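Side-chain contacts in metallophosphoesterase (Sphaerobacter thermophilus, PDB 3RQZ), which binds two zinc ions and probably acts as a phosphatase of the YfcE family of metallophosphoesterases: residues 175-180 against 184-189; 205-208 against 213-216. All coordinates share one frame; numbering follows the deposited sequence.

Contact 1 (175-180 with 184-189) packs side chains between two sheets, whereas contact 2 (205-208 with 213-216) pairs strands within one. Contact 1 is largely buried and joins its strands mainly through side chains, with no hydrogen bond across it. Contact 2 holds neighbouring strands together by backbone hydrogen bonds, with F206 and V213 on one face of the sheet and, on the face of I205 and T214, a water among polar groups. The centres of contact 1 and contact 2 lie about 7 Å apart. Strands 176-178 and 212-218 are neighbours, so L177 N, 2.7 Å from V213 O in a probable hydrogen bond, carries the sheet from one contact to the other.

Contact 1: residues 175-180 against 184-189; sequences EVLDVS and YIINPG
L177, V179 and Y184 meet where the two sheets of the calcineurin-like phosphoesterase sandwich face each other: strand 176-178 is the outer strand of one sheet, and strand 184-188 belongs to the other. The strand axes run nearly antiparallel but come no closer than 10.9 Å, a spacing for side chains to fill. From the 184-188 side, the Y184 ring turns one side to two aliphatic neighbours. V179 places CG1 over that face of the ring, a CH-pi contact 4.3 Å from its centroid, while L177 CD2 approaches obliquely and lies 4.0 Å from Y184 CD1. Because L177 extends CG anti to its own N (chi1 -179°), its CD2 methyl reaches the second sheet, where it also meets I186. L145 touches both V179 and Y184, and F215 touches both L177 and I186, which ties the contact into the surrounding core. With an alanine in place of Y184, the V179 methyl would probably lose the ring face it packs on and a gap would open beside L177. At the end of the strand, D178 OD1 accepts from S180 N in an Asx turn and from S180 OG as well. The tightest meeting across the sheets is tip to tip, with L177 CD2 only 3.4 Å from I186 CD1.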
ATOM      1  N   GLU A 175      -6.121  15.876  -5.807  1.00 33.69           N
ATOM      2  CA  GLU A 175      -5.178  16.340  -6.809  1.00 34.61           C
ATOM      3  C   GLU A 175      -5.178  15.399  -8.004  1.00 34.18           C
ATOM      4  O   GLU A 175      -5.063  14.171  -7.853  1.00 33.21           O
ATOM      5  CB  GLU A 175      -3.764  16.478  -6.238  1.00 34.94           C
ATOM      6  CG  GLU A 175      -2.716  16.919  -7.289  1.00 36.89           C
ATOM      7  CD  GLU A 175      -1.484  17.544  -6.675  1.00 39.25           C
ATOM      8  OE1 GLU A 175      -1.462  17.778  -5.444  1.00 38.90           O
ATOM      9  OE2 GLU A 175      -0.529  17.809  -7.438  1.00 42.75           O
ATOM     10  N   VAL A 176      -5.331  15.998  -9.181  1.00 34.79           N
ATOM     11  CA  VAL A 176      -5.346  15.275 -10.447  1.00 35.23           C
ATOM     12  C   VAL A 176      -3.979  15.383 -11.096  1.00 35.02           C
ATOM     13  O   VAL A 176      -3.468  16.485 -11.336  1.00 36.09           O
ATOM     14  CB  VAL A 176      -6.424  15.814 -11.418  1.00 36.08           C
ATOM     15  CG1 VAL A 176      -6.331  15.118 -12.777  1.00 37.34           C
ATOM     16  CG2 VAL A 176      -7.816  15.646 -10.833  1.00 36.46           C
ATOM     17  N   LEU A 177      -3.396  14.231 -11.396  1.00 34.33           N
ATOM     18  CA  LEU A 177      -2.110  14.171 -12.107  1.00 33.76           C
ATOM     19  C   LEU A 177      -2.314  13.665 -13.526  1.00 33.82           C
ATOM     20  O   LEU A 177      -2.890  12.592 -13.728  1.00 33.01           O
ATOM     21  CB  LEU A 177      -1.111  13.266 -11.385  1.00 32.81           C
ATOM     22  CG  LEU A 177       0.263  13.181 -12.079  1.00 33.43           C
ATOM     23  CD1 LEU A 177       1.018  14.553 -12.112  1.00 34.42           C
ATOM     24  CD2 LEU A 177       1.139  12.113 -11.467  1.00 35.84           C
ATOM     25  N   ASP A 178      -1.838  14.466 -14.480  1.00 34.45           N
ATOM     26  CA  ASP A 178      -1.823  14.185 -15.909  1.00 35.66           C
ATOM     27  C   ASP A 178      -0.567  13.358 -16.224  1.00 35.45           C
ATOM     28  O   ASP A 178       0.540  13.877 -16.198  1.00 35.47           O
ATOM     29  CB  ASP A 178      -1.812  15.540 -16.666  1.00 36.32           C
ATOM     30  CG  ASP A 178      -1.841  15.398 -18.188  1.00 39.26           C
ATOM     31  OD1 ASP A 178      -1.688  14.283 -18.724  1.00 41.37           O
ATOM     32  OD2 ASP A 178      -2.018  16.445 -18.868  1.00 43.71           O
ATOM     33  N   VAL A 179      -0.732  12.066 -16.503  1.00 35.74           N
ATOM     34  CA  VAL A 179       0.419  11.230 -16.838  1.00 36.20           C
ATOM     35  C   VAL A 179       0.610  11.047 -18.355  1.00 37.57           C
ATOM     36  O   VAL A 179       1.247  10.079 -18.772  1.00 37.25           O
ATOM     37  CB  VAL A 179       0.382   9.846 -16.112  1.00 35.65           C
ATOM     38  CG1 VAL A 179       0.448  10.014 -14.590  1.00 34.04           C
ATOM     39  CG2 VAL A 179      -0.864   9.051 -16.498  1.00 36.53           C
ATOM     40  N   SER A 180       0.056  11.973 -19.158  1.00 38.94           N
ATOM     41  CA  SER A 180       0.141  11.942 -20.644  1.00 40.84           C
ATOM     42  C   SER A 180       1.536  11.812 -21.196  1.00 41.44           C
ATOM     43  O   SER A 180       1.784  11.003 -22.098  1.00 43.35           O
ATOM     44  CB  SER A 180      -0.447  13.214 -21.271  1.00 40.98           C
ATOM     45  OG  SER A 180      -1.838  13.238 -21.127  1.00 45.06           O
ATOM     46  N   TYR A 184       6.594   8.154 -15.012  1.00 28.38           N
ATOM     47  CA  TYR A 184       6.271   8.556 -13.630  1.00 27.25           C
ATOM     48  C   TYR A 184       6.472   7.414 -12.654  1.00 26.34           C
ATOM     49  O   TYR A 184       6.208   6.254 -13.005  1.00 26.04           O
ATOM     50  CB  TYR A 184       4.800   8.995 -13.513  1.00 27.27           C
ATOM     51  CG  TYR A 184       4.567  10.406 -13.974  1.00 30.85           C
ATOM     52  CD1 TYR A 184       4.766  11.478 -13.113  1.00 32.20           C
ATOM     53  CD2 TYR A 184       4.171  10.674 -15.294  1.00 34.11           C
ATOM     54  CE1 TYR A 184       4.571  12.804 -13.562  1.00 35.94           C
ATOM     55  CE2 TYR A 184       3.993  11.968 -15.738  1.00 35.22           C
ATOM     56  CZ  TYR A 184       4.179  13.017 -14.858  1.00 36.47           C
ATOM     57  OH  TYR A 184       3.982  14.297 -15.295  1.00 42.64           O
ATOM     58  N   ILE A 185       6.887   7.751 -11.426  1.00 25.48           N
ATOM     59  CA  ILE A 185       6.821   6.817 -10.283  1.00 24.46           C
ATOM     60  C   ILE A 185       5.738   7.441  -9.410  1.00 24.36           C
ATOM     61  O   ILE A 185       5.793   8.639  -9.160  1.00 25.48           O
ATOM     62  CB  ILE A 185       8.190   6.710  -9.539  1.00 24.45           C
ATOM     63  CG1 ILE A 185       9.236   5.974 -10.395  1.00 24.25           C
ATOM     64  CG2 ILE A 185       8.033   6.021  -8.170  1.00 24.77           C
ATOM     65  CD1 ILE A 185      10.658   5.948  -9.774  1.00 21.91           C
ATOM     66  N   ILE A 186       4.756   6.642  -8.985  1.00 23.03           N
ATOM     67  CA  ILE A 186       3.529   7.105  -8.332  1.00 22.92           C
ATOM     68  C   ILE A 186       3.246   6.207  -7.148  1.00 22.00           C
ATOM     69  O   ILE A 186       3.283   4.990  -7.299  1.00 21.45           O
ATOM     70  CB  ILE A 186       2.286   6.957  -9.303  1.00 23.38           C
ATOM     71  CG1 ILE A 186       2.450   7.770 -10.599  1.00 25.85           C
ATOM     72  CG2 ILE A 186       0.961   7.317  -8.600  1.00 22.70           C
ATOM     73  CD1 ILE A 186       2.554   9.194 -10.363  1.00 31.67           C
ATOM     74  N   ASN A 187       2.950   6.811  -5.981  1.00 21.96           N
ATOM     75  CA  ASN A 187       2.647   6.103  -4.733  1.00 20.96           C
ATOM     76  C   ASN A 187       1.251   6.553  -4.266  1.00 21.22           C
ATOM     77  O   ASN A 187       0.994   7.755  -4.125  1.00 21.18           O
ATOM     78  CB  ASN A 187       3.741   6.434  -3.661  1.00 20.98           C
ATOM     79  CG  ASN A 187       3.674   5.549  -2.422  1.00 19.89           C
ATOM     80  OD1 ASN A 187       2.580   5.197  -1.934  1.00 20.78           O
ATOM     81  ND2 ASN A 187       4.856   5.227  -1.858  1.00 20.43           N
ATOM     82  N   PRO A 188       0.317   5.600  -4.078  1.00 20.38           N
ATOM     83  CA  PRO A 188      -1.029   5.956  -3.615  1.00 20.73           C
ATOM     84  C   PRO A 188      -1.125   6.283  -2.114  1.00 21.00           C
ATOM     85  O   PRO A 188      -2.228   6.587  -1.625  1.00 21.74           O
ATOM     86  CB  PRO A 188      -1.825   4.687  -3.919  1.00 20.56           C
ATOM     87  CG  PRO A 188      -0.804   3.580  -3.653  1.00 20.09           C
ATOM     88  CD  PRO A 188       0.444   4.148  -4.313  1.00 19.37           C
ATOM     89  N   GLY A 189       0.001   6.221  -1.396  1.00 20.67           N
ATOM     90  CA  GLY A 189      -0.005   6.378   0.082  1.00 20.95           C
ATOM     91  C   GLY A 189      -0.512   5.088   0.728  1.00 20.80           C
ATOM     92  O   GLY A 189      -0.657   4.058   0.049  1.00 21.11           O
TER

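Contact 2: residues 205-208 against 213-216; sequences IFEP and VTFH
I205 and T214 form a hydrogen-bonded pair of an antiparallel beta hairpin, strands 201-207 and 212-218, and show how one pair can serve both backbone and side-chain chemistry. I205 N donates to T214 O and T214 N to I205 O, each at 2.8 Å, in the carbonyl plane and nearly straight at 169°. I205 O has further neighbours: V213 CA makes a CA-H...O contact with it, and a water is hydrogen-bonded to it, the water oxygen lying 2.9 Å from I205 O.

The side chain of I205 can be followed outward. CB lies 4.0 Å from T214 O, beside the backbone bond. CG1, set anti to the carbonyl carbon (chi1 -63°), crosses obliquely to the H216 ring and lies 3.7 Å from H216 CD2, with H216 NE2 slightly farther away. Outside the hairpin the side chain also packs on V29 and on L7 of the neighbouring strand.

F206 and V213, the adjoining non-hydrogen-bonded pair, project from the other face, toward the second sheet. V213 CG2 comes within 3.6 Å of F206 CD1 at an oblique approach, while P208 CD covers one face of the same ring, over its centre. F147 and W113 of the second sheet also meet this ring, the latter edge-to-face.

On the I205 face, the same water is hydrogen-bonded to E207 OE1, its oxygen 2.6 Å away, and to T214 OG1 at 2.8 Å. The F206 and V213 face is thus apolar, whereas the I205 face combines apolar packing with a water that joins a carboxylate, a hydroxyl and a backbone carbonyl; R212, a long and weak ion-pair partner, would at most modestly offset the charge of E207.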
ATOM      1  N   ILE A 205      -6.920   6.810  -7.739  1.00 23.75           N
ATOM      2  CA  ILE A 205      -7.747   6.317  -8.828  1.00 24.38           C
ATOM      3  C   ILE A 205      -7.022   6.560 -10.141  1.00 25.53           C
ATOM      4  O   ILE A 205      -6.675   7.713 -10.482  1.00 26.08           O
ATOM      5  CB  ILE A 205      -9.109   7.050  -8.886  1.00 25.00           C
ATOM      6  CG1 ILE A 205      -9.912   6.791  -7.608  1.00 25.13           C
ATOM      7  CG2 ILE A 205      -9.894   6.611 -10.121  1.00 24.66           C
ATOM      8  CD1 ILE A 205     -10.399   5.338  -7.448  1.00 27.75           C
ATOM      9  N   PHE A 206      -6.827   5.484 -10.892  1.00 25.46           N
ATOM     10  CA  PHE A 206      -6.074   5.531 -12.152  1.00 25.94           C
ATOM     11  C   PHE A 206      -7.076   5.300 -13.270  1.00 26.41           C
ATOM     12  O   PHE A 206      -7.847   4.325 -13.218  1.00 26.31           O
ATOM     13  CB  PHE A 206      -4.984   4.452 -12.108  1.00 25.17           C
ATOM     14  CG  PHE A 206      -4.154   4.312 -13.368  1.00 25.77           C
ATOM     15  CD1 PHE A 206      -3.821   5.422 -14.155  1.00 27.15           C
ATOM     16  CD2 PHE A 206      -3.679   3.052 -13.750  1.00 24.31           C
ATOM     17  CE1 PHE A 206      -3.048   5.279 -15.350  1.00 27.56           C
ATOM     18  CE2 PHE A 206      -2.907   2.888 -14.947  1.00 25.81           C
ATOM     19  CZ  PHE A 206      -2.580   4.017 -15.733  1.00 25.60           C
ATOM     20  N   GLU A 207      -7.083   6.212 -14.246  1.00 27.20           N
ATOM     21  CA  GLU A 207      -7.906   6.101 -15.437  1.00 29.22           C
ATOM     22  C   GLU A 207      -6.981   6.115 -16.650  1.00 30.48           C
ATOM     23  O   GLU A 207      -6.669   7.185 -17.187  1.00 30.56           O
ATOM     24  CB  GLU A 207      -8.906   7.270 -15.522  1.00 29.65           C
ATOM     25  CG  GLU A 207      -9.927   7.233 -14.406  1.00 31.41           C
ATOM     26  CD  GLU A 207     -10.678   8.527 -14.264  1.00 35.30           C
ATOM     27  OE1 GLU A 207     -10.114   9.500 -13.736  1.00 36.55           O
ATOM     28  OE2 GLU A 207     -11.838   8.575 -14.682  1.00 40.28           O
ATOM     29  N   PRO A 208      -6.540   4.925 -17.081  1.00 31.62           N
ATOM     30  CA  PRO A 208      -5.520   4.847 -18.108  1.00 33.09           C
ATOM     31  C   PRO A 208      -5.968   5.472 -19.424  1.00 34.35           C
ATOM     32  O   PRO A 208      -5.145   6.079 -20.103  1.00 34.81           O
ATOM     33  CB  PRO A 208      -5.273   3.334 -18.285  1.00 33.44           C
ATOM     34  CG  PRO A 208      -6.280   2.637 -17.440  1.00 32.89           C
ATOM     35  CD  PRO A 208      -6.897   3.610 -16.517  1.00 32.04           C
ATOM     36  N   VAL A 213      -4.209  10.201 -13.055  1.00 28.91           N
ATOM     37  CA  VAL A 213      -4.217   9.594 -11.707  1.00 27.41           C
ATOM     38  C   VAL A 213      -4.757  10.660 -10.746  1.00 27.27           C
ATOM     39  O   VAL A 213      -4.291  11.804 -10.763  1.00 27.26           O
ATOM     40  CB  VAL A 213      -2.811   9.145 -11.260  1.00 27.23           C
ATOM     41  CG1 VAL A 213      -2.785   8.719  -9.759  1.00 26.81           C
ATOM     42  CG2 VAL A 213      -2.288   8.020 -12.156  1.00 26.76           C
ATOM     43  N   THR A 214      -5.763  10.304  -9.953  1.00 26.41           N
ATOM     44  CA  THR A 214      -6.335  11.234  -8.966  1.00 26.50           C
ATOM     45  C   THR A 214      -6.088  10.682  -7.550  1.00 26.45           C
ATOM     46  O   THR A 214      -6.316   9.489  -7.282  1.00 25.71           O
ATOM     47  CB  THR A 214      -7.828  11.500  -9.204  1.00 27.06           C
ATOM     48  OG1 THR A 214      -8.035  11.869 -10.571  1.00 30.18           O
ATOM     49  CG2 THR A 214      -8.320  12.679  -8.314  1.00 26.53           C
ATOM     50  N   PHE A 215      -5.576  11.537  -6.676  1.00 25.69           N
ATOM     51  CA  PHE A 215      -5.206  11.115  -5.321  1.00 25.73           C
ATOM     52  C   PHE A 215      -6.312  11.489  -4.345  1.00 26.43           C
ATOM     53  O   PHE A 215      -6.831  12.593  -4.397  1.00 26.40           O
ATOM     54  CB  PHE A 215      -3.888  11.756  -4.881  1.00 24.39           C
ATOM     55  CG  PHE A 215      -2.714  11.356  -5.739  1.00 24.50           C
ATOM     56  CD1 PHE A 215      -1.912  10.255  -5.381  1.00 23.25           C
ATOM     57  CD2 PHE A 215      -2.405  12.080  -6.901  1.00 23.34           C
ATOM     58  CE1 PHE A 215      -0.809   9.873  -6.172  1.00 21.73           C
ATOM     59  CE2 PHE A 215      -1.307  11.720  -7.711  1.00 22.99           C
ATOM     60  CZ  PHE A 215      -0.505  10.610  -7.339  1.00 22.14           C
ATOM     61  N   HIS A 216      -6.655  10.569  -3.458  1.00 26.16           N
ATOM     62  CA  HIS A 216      -7.768  10.792  -2.546  1.00 26.91           C
ATOM     63  C   HIS A 216      -7.400  10.474  -1.114  1.00 26.45           C
ATOM     64  O   HIS A 216      -6.645   9.552  -0.867  1.00 25.81           O
ATOM     65  CB  HIS A 216      -8.956   9.913  -2.960  1.00 27.20           C
ATOM     66  CG  HIS A 216      -9.599  10.338  -4.247  1.00 29.53           C
ATOM     67  ND1 HIS A 216     -10.433  11.426  -4.332  1.00 30.05           N
ATOM     68  CD2 HIS A 216      -9.540   9.809  -5.495  1.00 29.19           C
ATOM     69  CE1 HIS A 216     -10.858  11.562  -5.578  1.00 31.48           C
ATOM     70  NE2 HIS A 216     -10.334  10.590  -6.304  1.00 31.65           N
TER
HETATM   71  O   HOH W   1      -8.063   9.604 -12.176  1.00 33.07           O